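PDB 4DWD: mandelate racemase/muconate lactonizing enzyme, C-terminal domain protein from Paracoccus denitrificans, which binds divalent metal ions such as magnesium and calcium and probably acts as a hydro-lyase of the enolase superfamily. Local coordinates for residues C128-G133 against E154-V159; K160-G165 against G195-N200; N200-G205 against S220-P225; V296-Q301 against P322-D327. All coordinates share one frame; numbering follows the deposited sequence. Where two conformers were deposited one is given.

Contact 1: residues C128-G133 against E154-V159; sequences CYSSIG and EQPAAV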
loop_
_atom_site.group_PDB
_atom_site.type_symbol
_atom_site.label_atom_id
_atom_site.label_comp_id
_atom_site.label_asym_id
_atom_site.label_seq_id
_atom_site.Cartn_x
_atom_site.Cartn_y
_atom_site.Cartn_z
ATOM N N CYS B 128 -14.258 -33.767 17.620
ATOM C CA CYS B 128 -15.386 -32.856 17.425
ATOM C C CYS B 128 -15.312 -31.637 18.355
ATOM O O CYS B 128 -14.605 -31.660 19.368
ATOM C CB CYS B 128 -16.721 -33.588 17.620
ATOM S SG CYS B 128 -17.206 -33.882 19.342
ATOM N N TYR B 129 -16.016 -30.564 17.994
ATOM C CA TYR B 129 -16.300 -29.495 18.955
ATOM C C TYR B 129 -17.801 -29.306 19.084
ATOM O O TYR B 129 -18.527 -29.370 18.088
ATOM C CB TYR B 129 -15.555 -28.187 18.618
ATOM C CG TYR B 129 -16.066 -27.300 17.487
ATOM C CD1 TYR B 129 -17.120 -26.413 17.693
ATOM C CD2 TYR B 129 -15.442 -27.298 16.227
ATOM C CE1 TYR B 129 -17.557 -25.566 16.682
ATOM C CE2 TYR B 129 -15.877 -26.453 15.207
ATOM C CZ TYR B 129 -16.935 -25.592 15.445
ATOM O OH TYR B 129 -17.381 -24.744 14.465
ATOM N N SER B 130 -18.271 -29.113 20.315
ATOM C CA SER B 130 -19.684 -28.871 20.563
ATOM C C SER B 130 -19.993 -27.430 20.201
ATOM O O SER B 130 -19.455 -26.495 20.818
ATOM C CB SER B 130 -20.033 -29.116 22.035
ATOM O OG SER B 130 -19.801 -30.461 22.404
ATOM N N SER B 131 -20.847 -27.262 19.197
ATOM C CA SER B 131 -21.220 -25.952 18.691
ATOM C C SER B 131 -22.627 -25.658 19.207
ATOM O O SER B 131 -23.590 -26.297 18.782
ATOM C CB SER B 131 -21.170 -25.973 17.171
ATOM O OG SER B 131 -21.362 -24.681 16.640
ATOM N N ILE B 132 -22.718 -24.704 20.133
ATOM C CA ILE B 132 -23.917 -24.460 20.938
ATOM C C ILE B 132 -24.499 -23.089 20.621
ATOM O O ILE B 132 -23.902 -22.054 20.952
ATOM C CB ILE B 132 -23.566 -24.561 22.431
ATOM C CG1 ILE B 132 -22.860 -25.905 22.682
ATOM C CG2 ILE B 132 -24.803 -24.326 23.296
ATOM C CD1 ILE B 132 -22.255 -26.072 24.049
ATOM N N GLY B 133 -25.666 -23.084 19.985
ATOM C CA GLY B 133 -26.253 -21.847 19.473
ATOM C C GLY B 133 -27.284 -21.231 20.391
ATOM O O GLY B 133 -27.587 -21.775 21.453
ATOM N N GLU B 154 -21.069 -35.183 24.958
ATOM C CA GLU B 154 -20.262 -35.257 23.739
ATOM C C GLU B 154 -18.751 -35.350 23.961
ATOM O O GLU B 154 -18.013 -35.733 23.050
ATOM C CB GLU B 154 -20.618 -34.065 22.825
ATOM C CG GLU B 154 -22.081 -34.107 22.385
ATOM C CD GLU B 154 -22.645 -32.785 21.888
ATOM O OE1 GLU B 154 -21.887 -31.920 21.393
ATOM O OE2 GLU B 154 -23.884 -32.630 21.971
ATOM N N GLN B 155 -18.296 -35.010 25.169
ATOM C CA GLN B 155 -16.870 -35.040 25.513
ATOM C C GLN B 155 -15.996 -34.389 24.433
ATOM O O GLN B 155 -15.021 -34.996 23.966
ATOM C CB GLN B 155 -16.408 -36.479 25.765
ATOM C CG GLN B 155 -16.947 -37.103 27.037
ATOM C CD GLN B 155 -16.249 -38.415 27.352
ATOM O OE1 GLN B 155 -16.285 -39.352 26.560
ATOM N NE2 GLN B 155 -15.594 -38.472 28.503
ATOM N N PRO B 156 -16.332 -33.143 24.039
ATOM C CA PRO B 156 -15.667 -32.558 22.873
ATOM C C PRO B 156 -14.239 -32.079 23.133
ATOM O O PRO B 156 -13.847 -31.850 24.284
ATOM C CB PRO B 156 -16.565 -31.361 22.536
ATOM C CG PRO B 156 -17.073 -30.932 23.872
ATOM C CD PRO B 156 -17.330 -32.219 24.615
ATOM N N ALA B 157 -13.477 -31.913 22.055
ATOM C CA ALA B 157 -12.120 -31.383 22.140
ATOM C C ALA B 157 -12.111 -29.860 22.307
ATOM O O ALA B 157 -11.092 -29.281 22.681
ATOM C CB ALA B 157 -11.313 -31.799 20.912
ATOM N N ALA B 158 -13.247 -29.228 21.993
ATOM C CA ALA B 158 -13.441 -27.774 22.109
ATOM C C ALA B 158 -14.930 -27.463 22.208
ATOM O O ALA B 158 -15.762 -28.314 21.908
ATOM C CB ALA B 158 -12.812 -27.042 20.927
ATOM N N VAL B 159 -15.262 -26.250 22.640
ATOM C CA VAL B 159 -16.652 -25.786 22.713
ATOM C C VAL B 159 -16.753 -24.458 21.975
ATOM O O VAL B 159 -15.858 -23.635 22.103
ATOM C CB VAL B 159 -17.085 -25.578 24.183
ATOM C CG1 VAL B 159 -18.427 -24.862 24.260
ATOM C CG2 VAL B 159 -17.136 -26.923 24.898
#
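The hydroxyl OG of S130 donates to OE1 of E154 over 2.7 Å, meeting that oxygen from above the carboxylate, 40° out of its plane. The bond spans a beta-alpha-beta unit of the enolase-type barrel, in which strand 125-132 leads through helix 140-154 to its parallel neighbour, strand 158-162. E154 is the last residue of the helix, and beyond CG its side chain is extended, which carries the carboxylate across to the first strand. Its OE2 takes a salt bridge from R150 and a hydrogen bond from W329, so both oxygens are engaged and the group has little freedom to turn. An alanine at E154 would probably leave the S130 hydroxyl without this acceptor and take from R150 its salt-bridge partner at this position. In S130, OG stands beside the backbone N, anti to the carbonyl carbon (chi1 -62°), and P156 closes in on it with CG only 3.1 Å from OG.

Two backbone bonds join the two segments: A157 N to C128 O at 2.9 Å, and S130 N to A158 O at 3.1 Å. The same A158 O also receives a CA-H...O contact from CA of Y129, 3.2 Å away. On the face carrying Y129 and A158 their CB atoms pack at 3.8 Å, while the phenol leads away from the contact and its OH bonds to NZ of K160. The other face, carrying S130 and V159, lies under helix 140-154; there CD1 of I132 meets CG1 of V159 at 4.0 Å.

Contact 2: residues K160-G165 against G195-N200; sequences KIRWDG and GFDANN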
loop_
_atom_site.group_PDB
_atom_site.type_symbol
_atom_site.label_atom_id
_atom_site.label_comp_id
_atom_site.label_asym_id
_atom_site.label_seq_id
_atom_site.Cartn_x
_atom_site.Cartn_y
_atom_site.Cartn_z
ATOM N N LYS B 160 -17.816 -24.260 21.195
ATOM C CA LYS B 160 -18.066 -22.941 20.604
ATOM C C LYS B 160 -19.447 -22.500 21.018
ATOM O O LYS B 160 -20.410 -23.253 20.847
ATOM C CB LYS B 160 -17.956 -22.982 19.068
ATOM C CG LYS B 160 -18.047 -21.611 18.405
ATOM C CD LYS B 160 -17.877 -21.661 16.899
ATOM C CE LYS B 160 -19.180 -22.027 16.209
ATOM N NZ LYS B 160 -18.977 -22.307 14.758
ATOM N N ILE B 161 -19.535 -21.301 21.585
ATOM C CA ILE B 161 -20.829 -20.707 21.945
ATOM C C ILE B 161 -21.218 -19.666 20.893
ATOM O O ILE B 161 -20.450 -18.745 20.594
ATOM C CB ILE B 161 -20.844 -20.128 23.384
ATOM C CG1 ILE B 161 -19.608 -19.236 23.654
ATOM C CG2 ILE B 161 -20.897 -21.289 24.370
ATOM C CD1 ILE B 161 -19.618 -18.553 25.018
ATOM N N ARG B 162 -22.402 -19.841 20.315
ATOM C CA ARG B 162 -22.866 -18.979 19.216
ATOM C C ARG B 162 -24.056 -18.165 19.671
ATOM O O ARG B 162 -24.855 -18.624 20.491
ATOM C CB ARG B 162 -23.276 -19.808 17.987
ATOM C CG ARG B 162 -22.415 -21.032 17.703
ATOM C CD ARG B 162 -22.642 -21.578 16.290
ATOM N NE ARG B 162 -24.070 -21.729 16.014
ATOM C CZ ARG B 162 -24.802 -22.791 16.347
ATOM N NH1 ARG B 162 -24.245 -23.847 16.940
ATOM N NH2 ARG B 162 -26.100 -22.800 16.079
ATOM N N TRP B 163 -24.194 -16.968 19.112
ATOM C CA TRP B 163 -25.213 -16.038 19.569
ATOM C C TRP B 163 -26.525 -16.159 18.884
ATOM O O TRP B 163 -27.571 -16.174 19.546
ATOM C CB TRP B 163 -24.673 -14.605 19.563
ATOM C CG TRP B 163 -24.395 -14.201 20.977
ATOM C CD1 TRP B 163 -24.991 -13.170 21.694
ATOM C CD2 TRP B 163 -23.518 -14.881 21.934
ATOM N NE1 TRP B 163 -24.537 -13.151 22.983
ATOM C CE2 TRP B 163 -23.654 -14.158 23.197
ATOM C CE3 TRP B 163 -22.655 -15.982 21.873
ATOM C CZ2 TRP B 163 -22.934 -14.520 24.334
ATOM C CZ3 TRP B 163 -21.941 -16.339 23.017
ATOM C CH2 TRP B 163 -22.089 -15.632 24.228
ATOM N N ASP B 164 -26.486 -16.253 17.561
ATOM C CA ASP B 164 -27.699 -16.316 16.750
ATOM C C ASP B 164 -28.729 -15.242 17.116
ATOM O O ASP B 164 -29.917 -15.537 17.297
ATOM C CB ASP B 164 -28.305 -17.720 16.816
ATOM C CG ASP B 164 -27.371 -18.757 16.258
ATOM O OD1 ASP B 164 -26.986 -18.603 15.079
ATOM O OD2 ASP B 164 -26.995 -19.690 17.001
ATOM N N GLY B 165 -28.267 -13.997 17.207
ATOM C CA GLY B 165 -29.159 -12.863 17.455
ATOM C C GLY B 165 -29.796 -12.324 16.178
ATOM O O GLY B 165 -29.626 -12.882 15.094
ATOM N N GLY B 195 -14.380 -21.338 21.631
ATOM C CA GLY B 195 -14.600 -20.322 20.597
ATOM C C GLY B 195 -15.887 -19.555 20.861
ATOM O O GLY B 195 -16.792 -20.033 21.561
ATOM N N PHE B 196 -15.971 -18.358 20.291
ATOM C CA PHE B 196 -17.133 -17.494 20.449
ATOM C C PHE B 196 -17.573 -17.093 19.048
ATOM O O PHE B 196 -16.770 -16.553 18.278
ATOM C CB PHE B 196 -16.710 -16.270 21.276
ATOM C CG PHE B 196 -17.825 -15.298 21.595
ATOM C CD1 PHE B 196 -18.377 -14.479 20.606
ATOM C CD2 PHE B 196 -18.278 -15.149 22.906
ATOM C CE1 PHE B 196 -19.376 -13.556 20.910
ATOM C CE2 PHE B 196 -19.276 -14.235 23.207
ATOM C CZ PHE B 196 -19.835 -13.441 22.209
ATOM N N ASP B 197 -18.837 -17.358 18.721
ATOM C CA ASP B 197 -19.380 -17.025 17.406
ATOM C C ASP B 197 -20.407 -15.912 17.588
ATOM O O ASP B 197 -21.477 -16.127 18.171
ATOM C CB ASP B 197 -19.992 -18.289 16.788
ATOM C CG ASP B 197 -20.483 -18.090 15.357
ATOM O OD1 ASP B 197 -20.597 -16.954 14.885
ATOM O OD2 ASP B 197 -20.773 -19.115 14.718
ATOM N N ALA B 198 -20.055 -14.716 17.121
ATOM C CA ALA B 198 -20.915 -13.543 17.234
ATOM C C ALA B 198 -22.097 -13.529 16.275
ATOM O O ALA B 198 -23.016 -12.719 16.450
ATOM C CB ALA B 198 -20.096 -12.273 17.047
ATOM N N ASN B 199 -22.065 -14.385 15.249
ATOM C CA ASN B 199 -23.118 -14.377 14.222
ATOM C C ASN B 199 -23.420 -12.944 13.778
ATOM O O ASN B 199 -24.577 -12.522 13.707
ATOM C CB ASN B 199 -24.378 -15.110 14.711
ATOM C CG ASN B 199 -24.122 -16.576 14.981
ATOM O OD1 ASN B 199 -24.097 -17.012 16.135
ATOM N ND2 ASN B 199 -23.911 -17.345 13.924
ATOM N N ASN B 200 -22.347 -12.212 13.478
ATOM C CA ASN B 200 -22.425 -10.918 12.790
ATOM C C ASN B 200 -23.014 -9.811 13.658
ATOM O O ASN B 200 -23.567 -8.837 13.139
ATOM C CB ASN B 200 -23.204 -11.069 11.470
ATOM C CG ASN B 200 -22.729 -12.250 10.650
ATOM O OD1 ASN B 200 -23.439 -13.250 10.538
ATOM N ND2 ASN B 200 -21.533 -12.152 10.076
HETATM O O HOH W 1 -25.271 -20.203 14.002
HETATM O O HOH W 2 -25.857 -12.427 16.757
HETATM O O HOH W 3 -27.267 -13.820 13.847
#
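W163 and F196 make the dense part of this contact, an offset stack with ring centroids 4.2 Å apart and planes inclined by 26°. The tilt presses CH2 of the indole to 3.3 Å from CE2 of F196. F196 lies in strand 194-197 and W163 just past the end of its parallel neighbour, strand 158-162; the beta-alpha-beta connection between them, through helix 174-188, belongs to the barrel. An alanine at W163 would probably uncover one face of F196 and leave its ring freer to turn.

On the face carrying K160, R162 and D197, the D197 carboxylate, a calcium ligand in a crystal of this protein, lies beside CD of R162. K160 NZ makes only a long salt bridge to D197 OD2, 3.7 Å, its closer partners being Y129 and E223. D197 OD1 accepts from N199 N in an Asx turn.

Beyond the strand ends the contact becomes looser and watery. N199 OD1 accepts from D164 N at 2.9 Å, the donor standing above the amide plane, and weakly from W163 N. R162 NH1 is salt-bridged to D327, and D164 OD2 accepts from G134 N. One water links G165 N to A198 O; another accepts from R162 NE at 2.8 Å and donates to D164 OD1 at 2.6 Å.

Contact 3: residues N200-G205 against S220-P225; sequences NGYSVG and SWFEEP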
loop_
_atom_site.group_PDB
_atom_site.type_symbol
_atom_site.label_atom_id
_atom_site.label_comp_id
_atom_site.label_asym_id
_atom_site.label_seq_id
_atom_site.Cartn_x
_atom_site.Cartn_y
_atom_site.Cartn_z
ATOM N N ASN B 200 -22.347 -12.212 13.478
ATOM C CA ASN B 200 -22.425 -10.918 12.790
ATOM C C ASN B 200 -23.014 -9.811 13.658
ATOM O O ASN B 200 -23.567 -8.837 13.139
ATOM C CB ASN B 200 -23.204 -11.069 11.470
ATOM C CG ASN B 200 -22.729 -12.250 10.650
ATOM O OD1 ASN B 200 -23.439 -13.250 10.538
ATOM N ND2 ASN B 200 -21.533 -12.152 10.076
ATOM N N GLY B 201 -22.856 -9.942 14.975
ATOM C CA GLY B 201 -23.594 -9.095 15.900
ATOM C C GLY B 201 -22.978 -7.754 16.245
ATOM O O GLY B 201 -23.625 -6.975 16.928
ATOM N N TYR B 202 -21.761 -7.471 15.782
ATOM C CA TYR B 202 -21.060 -6.267 16.265
ATOM C C TYR B 202 -20.610 -5.313 15.184
ATOM O O TYR B 202 -20.382 -5.695 14.025
ATOM C CB TYR B 202 -19.822 -6.632 17.096
ATOM C CG TYR B 202 -20.104 -7.569 18.236
ATOM C CD1 TYR B 202 -21.011 -7.233 19.243
ATOM C CD2 TYR B 202 -19.459 -8.788 18.318
ATOM C CE1 TYR B 202 -21.275 -8.106 20.287
ATOM C CE2 TYR B 202 -19.705 -9.670 19.367
ATOM C CZ TYR B 202 -20.617 -9.317 20.343
ATOM O OH TYR B 202 -20.877 -10.191 21.366
ATOM N N SER B 203 -20.482 -4.055 15.589
ATOM C CA SER B 203 -19.780 -3.060 14.800
ATOM C C SER B 203 -18.282 -3.355 14.862
ATOM O O SER B 203 -17.847 -4.194 15.657
ATOM C CB SER B 203 -20.039 -1.682 15.401
ATOM O OG SER B 203 -19.563 -1.609 16.740
ATOM N N VAL B 204 -17.476 -2.673 14.053
ATOM C CA VAL B 204 -16.026 -2.841 14.195
ATOM C C VAL B 204 -15.566 -2.528 15.634
ATOM O O VAL B 204 -14.834 -3.308 16.246
ATOM C CB VAL B 204 -15.265 -1.959 13.188
ATOM C CG1 VAL B 204 -13.772 -1.935 13.495
ATOM C CG2 VAL B 204 -15.511 -2.456 11.766
ATOM N N GLY B 205 -16.023 -1.403 16.186
ATOM C CA GLY B 205 -15.631 -1.027 17.540
ATOM C C GLY B 205 -16.122 -2.016 18.580
ATOM O O GLY B 205 -15.398 -2.355 19.519
ATOM N N SER B 220 -10.109 -19.095 22.103
ATOM C CA SER B 220 -9.242 -19.521 21.008
ATOM C C SER B 220 -9.564 -18.895 19.662
ATOM O O SER B 220 -8.653 -18.580 18.897
ATOM C CB SER B 220 -9.187 -21.043 20.920
ATOM O OG SER B 220 -8.401 -21.541 21.984
ATOM N N TRP B 221 -10.838 -18.685 19.375
ATOM C CA TRP B 221 -11.221 -18.018 18.134
ATOM C C TRP B 221 -12.499 -17.267 18.287
ATOM O O TRP B 221 -13.263 -17.510 19.232
ATOM C CB TRP B 221 -11.242 -18.967 16.923
ATOM C CG TRP B 221 -12.440 -19.849 16.725
ATOM C CD1 TRP B 221 -13.529 -19.617 15.886
ATOM C CD2 TRP B 221 -12.681 -21.155 17.328
ATOM N NE1 TRP B 221 -14.402 -20.680 15.916
ATOM C CE2 TRP B 221 -13.940 -21.643 16.766
ATOM C CE3 TRP B 221 -11.985 -21.959 18.226
ATOM C CZ2 TRP B 221 -14.477 -22.876 17.126
ATOM C CZ3 TRP B 221 -12.537 -23.200 18.576
ATOM C CH2 TRP B 221 -13.751 -23.642 18.039
ATOM N N PHE B 222 -12.729 -16.359 17.343
ATOM C CA PHE B 222 -13.818 -15.371 17.388
ATOM C C PHE B 222 -14.423 -15.325 15.997
ATOM O O PHE B 222 -13.828 -14.772 15.075
ATOM C CB PHE B 222 -13.207 -14.023 17.793
ATOM C CG PHE B 222 -14.186 -12.888 18.040
ATOM C CD1 PHE B 222 -15.541 -13.089 18.369
ATOM C CD2 PHE B 222 -13.701 -11.575 18.025
ATOM C CE1 PHE B 222 -16.377 -11.995 18.639
ATOM C CE2 PHE B 222 -14.537 -10.491 18.282
ATOM C CZ PHE B 222 -15.868 -10.693 18.596
ATOM N N GLU B 223 -15.588 -15.953 15.846
ATOM C CA GLU B 223 -16.185 -16.189 14.544
ATOM C C GLU B 223 -17.185 -15.102 14.165
ATOM O O GLU B 223 -18.013 -14.696 14.984
ATOM C CB GLU B 223 -16.850 -17.574 14.556
ATOM C CG GLU B 223 -17.411 -18.050 13.230
ATOM C CD GLU B 223 -17.679 -19.546 13.208
ATOM O OE1 GLU B 223 -17.063 -20.285 14.011
ATOM O OE2 GLU B 223 -18.484 -19.982 12.356
ATOM N N GLU B 224 -17.095 -14.654 12.908
ATOM C CA GLU B 224 -18.064 -13.730 12.305
ATOM C C GLU B 224 -18.419 -12.526 13.201
ATOM O O GLU B 224 -19.592 -12.257 13.471
ATOM C CB GLU B 224 -19.324 -14.489 11.856
ATOM C CG GLU B 224 -19.077 -15.535 10.772
ATOM C CD GLU B 224 -19.148 -14.980 9.354
ATOM O OE1 GLU B 224 -19.786 -13.922 9.130
ATOM O OE2 GLU B 224 -18.592 -15.615 8.441
ATOM N N PRO B 225 -17.399 -11.757 13.638
ATOM C CA PRO B 225 -17.711 -10.638 14.544
ATOM C C PRO B 225 -18.593 -9.523 13.948
ATOM O O PRO B 225 -19.438 -8.970 14.662
ATOM C CB PRO B 225 -16.319 -10.082 14.921
ATOM C CG PRO B 225 -15.381 -10.610 13.873
ATOM C CD PRO B 225 -15.940 -11.952 13.483
#
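In both N200 and E224, CG lies beside the backbone N and anti to the carbonyl carbon (chi1 -48° and -63°), and the E224 chain then bends at chi2; the two side chains lie side by side and point the same way. In the E224 conformer described here, one of two modelled, ND2 of N200 donates to OE1 over 2.7 Å. The acceptor lies close to the amide plane and offers its anti lone pair, although the amide and carboxylate planes are themselves 74° apart. ND2 has a second acceptor in V226 O, and OE2 of E224 is held by G248 N. The backbones also join through N200 N to E224 O at 2.8 Å.

The contact belongs to a beta-alpha-beta unit of the barrel: residues 200-203 lead from strand 194-197 into helix 204-216, and strand 221-223 follows, parallel to the first. S203 is the N-cap, its OG bonded to G206 N, and E294 of the second subunit packs on it. Y202 N donates to P225 O at 3.0 Å, and CB of Y202 rests 3.4 Å from the same oxygen. The phenol ring then extends past F222, whose edge it meets with CE2 4.0 Å from F222 CZ, and its OH is bonded to D177. P225 takes one face of F222, with CB 3.7 Å above the ring plane and offset toward the rim.

Contact 4: residues V296-Q301 against P322-D327; sequences VPHQTQ and PVELAD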
loop_
_atom_site.group_PDB
_atom_site.type_symbol
_atom_site.label_atom_id
_atom_site.label_comp_id
_atom_site.label_asym_id
_atom_site.label_seq_id
_atom_site.Cartn_x
_atom_site.Cartn_y
_atom_site.Cartn_z
ATOM N N VAL B 296 -11.243 -24.440 8.538
ATOM C CA VAL B 296 -12.089 -24.972 9.613
ATOM C C VAL B 296 -13.556 -24.843 9.160
ATOM O O VAL B 296 -14.239 -23.890 9.510
ATOM C CB VAL B 296 -11.857 -24.232 10.958
ATOM C CG1 VAL B 296 -12.680 -24.867 12.083
ATOM C CG2 VAL B 296 -10.369 -24.207 11.330
ATOM N N PRO B 297 -14.028 -25.787 8.344
ATOM C CA PRO B 297 -15.343 -25.632 7.709
ATOM C C PRO B 297 -16.494 -25.435 8.687
ATOM O O PRO B 297 -16.540 -26.071 9.751
ATOM C CB PRO B 297 -15.529 -26.956 6.978
ATOM C CG PRO B 297 -14.133 -27.378 6.639
ATOM C CD PRO B 297 -13.315 -26.979 7.847
ATOM N N HIS B 298 -17.437 -24.580 8.295
ATOM C CA HIS B 298 -18.738 -24.503 8.945
ATOM C C HIS B 298 -19.556 -25.693 8.499
ATOM O O HIS B 298 -19.589 -26.033 7.304
ATOM C CB HIS B 298 -19.388 -23.199 8.518
ATOM C CG HIS B 298 -20.808 -23.015 8.993
ATOM N ND1 HIS B 298 -21.871 -23.514 8.330
ATOM C CD2 HIS B 298 -21.311 -22.321 10.077
ATOM C CE1 HIS B 298 -23.002 -23.165 8.973
ATOM N NE2 HIS B 298 -22.662 -22.436 10.041
ATOM N N GLN B 299 -20.212 -26.371 9.440
ATOM C CA GLN B 299 -21.107 -27.467 9.050
ATOM C C GLN B 299 -22.063 -27.762 10.195
ATOM O O GLN B 299 -21.632 -28.049 11.305
ATOM C CB GLN B 299 -20.287 -28.702 8.659
ATOM C CG GLN B 299 -20.926 -29.555 7.573
ATOM C CD GLN B 299 -22.255 -30.146 7.993
ATOM O OE1 GLN B 299 -23.307 -29.838 7.410
ATOM N NE2 GLN B 299 -22.226 -30.977 9.026
ATOM N N THR B 300 -23.362 -27.665 9.928
ATOM C CA THR B 300 -24.371 -27.760 10.987
ATOM C C THR B 300 -25.370 -28.885 10.788
ATOM O O THR B 300 -26.260 -29.044 11.612
ATOM C CB THR B 300 -25.145 -26.435 11.141
ATOM O OG1 THR B 300 -25.780 -26.105 9.895
ATOM C CG2 THR B 300 -24.184 -25.305 11.561
ATOM N N GLN B 301 -25.226 -29.663 9.716
ATOM C CA GLN B 301 -26.183 -30.743 9.413
ATOM C C GLN B 301 -25.646 -32.118 9.820
ATOM O O GLN B 301 -24.459 -32.391 9.627
ATOM C CB GLN B 301 -26.565 -30.719 7.927
ATOM C CG GLN B 301 -27.076 -29.366 7.423
ATOM C CD GLN B 301 -28.248 -28.835 8.242
ATOM O OE1 GLN B 301 -29.167 -29.576 8.595
ATOM N NE2 GLN B 301 -28.220 -27.545 8.545
ATOM N N PRO B 322 -11.247 -28.736 15.691
ATOM C CA PRO B 322 -12.055 -29.929 15.492
ATOM C C PRO B 322 -13.199 -29.747 14.492
ATOM O O PRO B 322 -13.444 -28.653 14.001
ATOM C CB PRO B 322 -12.634 -30.199 16.884
ATOM C CG PRO B 322 -11.807 -29.393 17.823
ATOM C CD PRO B 322 -11.425 -28.179 17.043
ATOM N N VAL B 323 -13.888 -30.847 14.219
ATOM C CA VAL B 323 -15.068 -30.876 13.347
ATOM C C VAL B 323 -16.300 -30.333 14.076
ATOM O O VAL B 323 -16.607 -30.738 15.194
ATOM C CB VAL B 323 -15.355 -32.326 12.906
ATOM C CG1 VAL B 323 -16.611 -32.388 12.043
ATOM C CG2 VAL B 323 -14.165 -32.903 12.150
ATOM N N GLU B 324 -17.028 -29.428 13.429
ATOM C CA GLU B 324 -18.238 -28.862 14.027
ATOM C C GLU B 324 -19.356 -29.884 14.244
ATOM O O GLU B 324 -19.709 -30.641 13.333
ATOM C CB GLU B 324 -18.762 -27.698 13.187
ATOM C CG GLU B 324 -19.945 -27.007 13.862
ATOM C CD GLU B 324 -20.304 -25.651 13.284
ATOM O OE1 GLU B 324 -19.869 -25.308 12.169
ATOM O OE2 GLU B 324 -21.073 -24.937 13.954
ATOM N N LEU B 325 -19.893 -29.883 15.465
ATOM C CA LEU B 325 -21.088 -30.639 15.837
ATOM C C LEU B 325 -22.122 -29.680 16.432
ATOM O O LEU B 325 -22.051 -29.293 17.614
ATOM C CB LEU B 325 -20.757 -31.788 16.796
ATOM C CG LEU B 325 -21.970 -32.612 17.274
ATOM C CD1 LEU B 325 -22.629 -33.341 16.102
ATOM C CD2 LEU B 325 -21.539 -33.586 18.356
ATOM N N ALA B 326 -23.081 -29.291 15.597
ATOM C CA ALA B 326 -24.039 -28.247 15.969
ATOM C C ALA B 326 -25.305 -28.785 16.651
ATOM O O ALA B 326 -25.462 -29.993 16.837
ATOM C CB ALA B 326 -24.379 -27.382 14.759
ATOM N N ASP B 327 -26.202 -27.868 17.007
ATOM C CA ASP B 327 -27.384 -28.171 17.813
ATOM C C ASP B 327 -28.317 -29.185 17.179
ATOM O O ASP B 327 -28.443 -29.263 15.963
ATOM C CB ASP B 327 -28.173 -26.893 18.095
ATOM C CG ASP B 327 -27.276 -25.726 18.478
ATOM O OD1 ASP B 327 -26.608 -25.185 17.573
ATOM O OD2 ASP B 327 -27.252 -25.356 19.669
HETATM O O HOH W 4 -16.198 -28.685 10.562
HETATM O O HOH W 5 -22.963 -30.148 12.825
HETATM O O HOH W 6 -19.665 -31.904 10.446
HETATM O O HOH W 7 -26.685 -30.797 13.932
HETATM O O HOH W 8 -27.812 -27.644 13.820
#
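The carboxylate of E324 and the imidazole of H298 stand almost perpendicular, their planes 87° apart, with OE1 approaching the ring obliquely, 3.9 Å from CD2. From above the carboxylate plane, 41° out of it, comes the backbone N of Q299, which donates to OE1 at 2.9 Å in a nearly straight bond. These groups sit where the loop after strand 294-295 passes strand 323-325, the seventh and eighth strands of the enolase-type barrel. The extended E324 chain places its other oxygen, OE2, at S131. ND1 of H298 is bonded to D271, a pairing that recalls the His-Asp dyad of mandelate racemase, and E249, a calcium ligand in a crystal of this protein, lies close to the same ring.

The amide of Q299 ties its own loop together: NE2 donates to Q301 O at 2.7 Å, in plane and on a lone pair, while OE1 accepts from Q301 N.

No direct backbone bond joins the two segments; instead, two waters link the backbones. One donates to P297 O at 2.8 Å and accepts from E324 N, and the second links Q299 O with A326 N. A third joins the Q299 side-chain NE2 to E324 O. Apolar contact is added where the methyl CB of A326 rests 3.8 Å from both CB and CG2 of T300.

How the contacts relate
All four contacts belong to one barrel; contacts 1 and 2 take successive pairs of parallel strands, and contact 3 sets the loop after strand 194-197 against the end of the next strand. Contact 1 passes into contact 2 along strand 158-162, where I132 O lies 2.7 Å from R162 N. Contacts 2 and 3 share N200 and meet at F196 O and E223 N, 2.8 Å apart. Contact 4 comes back to the first strand, with S131 OG 2.7 Å from E324 OE2, and R162 NH1 bridges to D327 OD1 at 2.8 Å. D197 and E223, calcium ligands in a crystal of this protein, come from contacts 2 and 3; a modelled magnesium ion lies about 13 Å from the E224 side chain, away from this site.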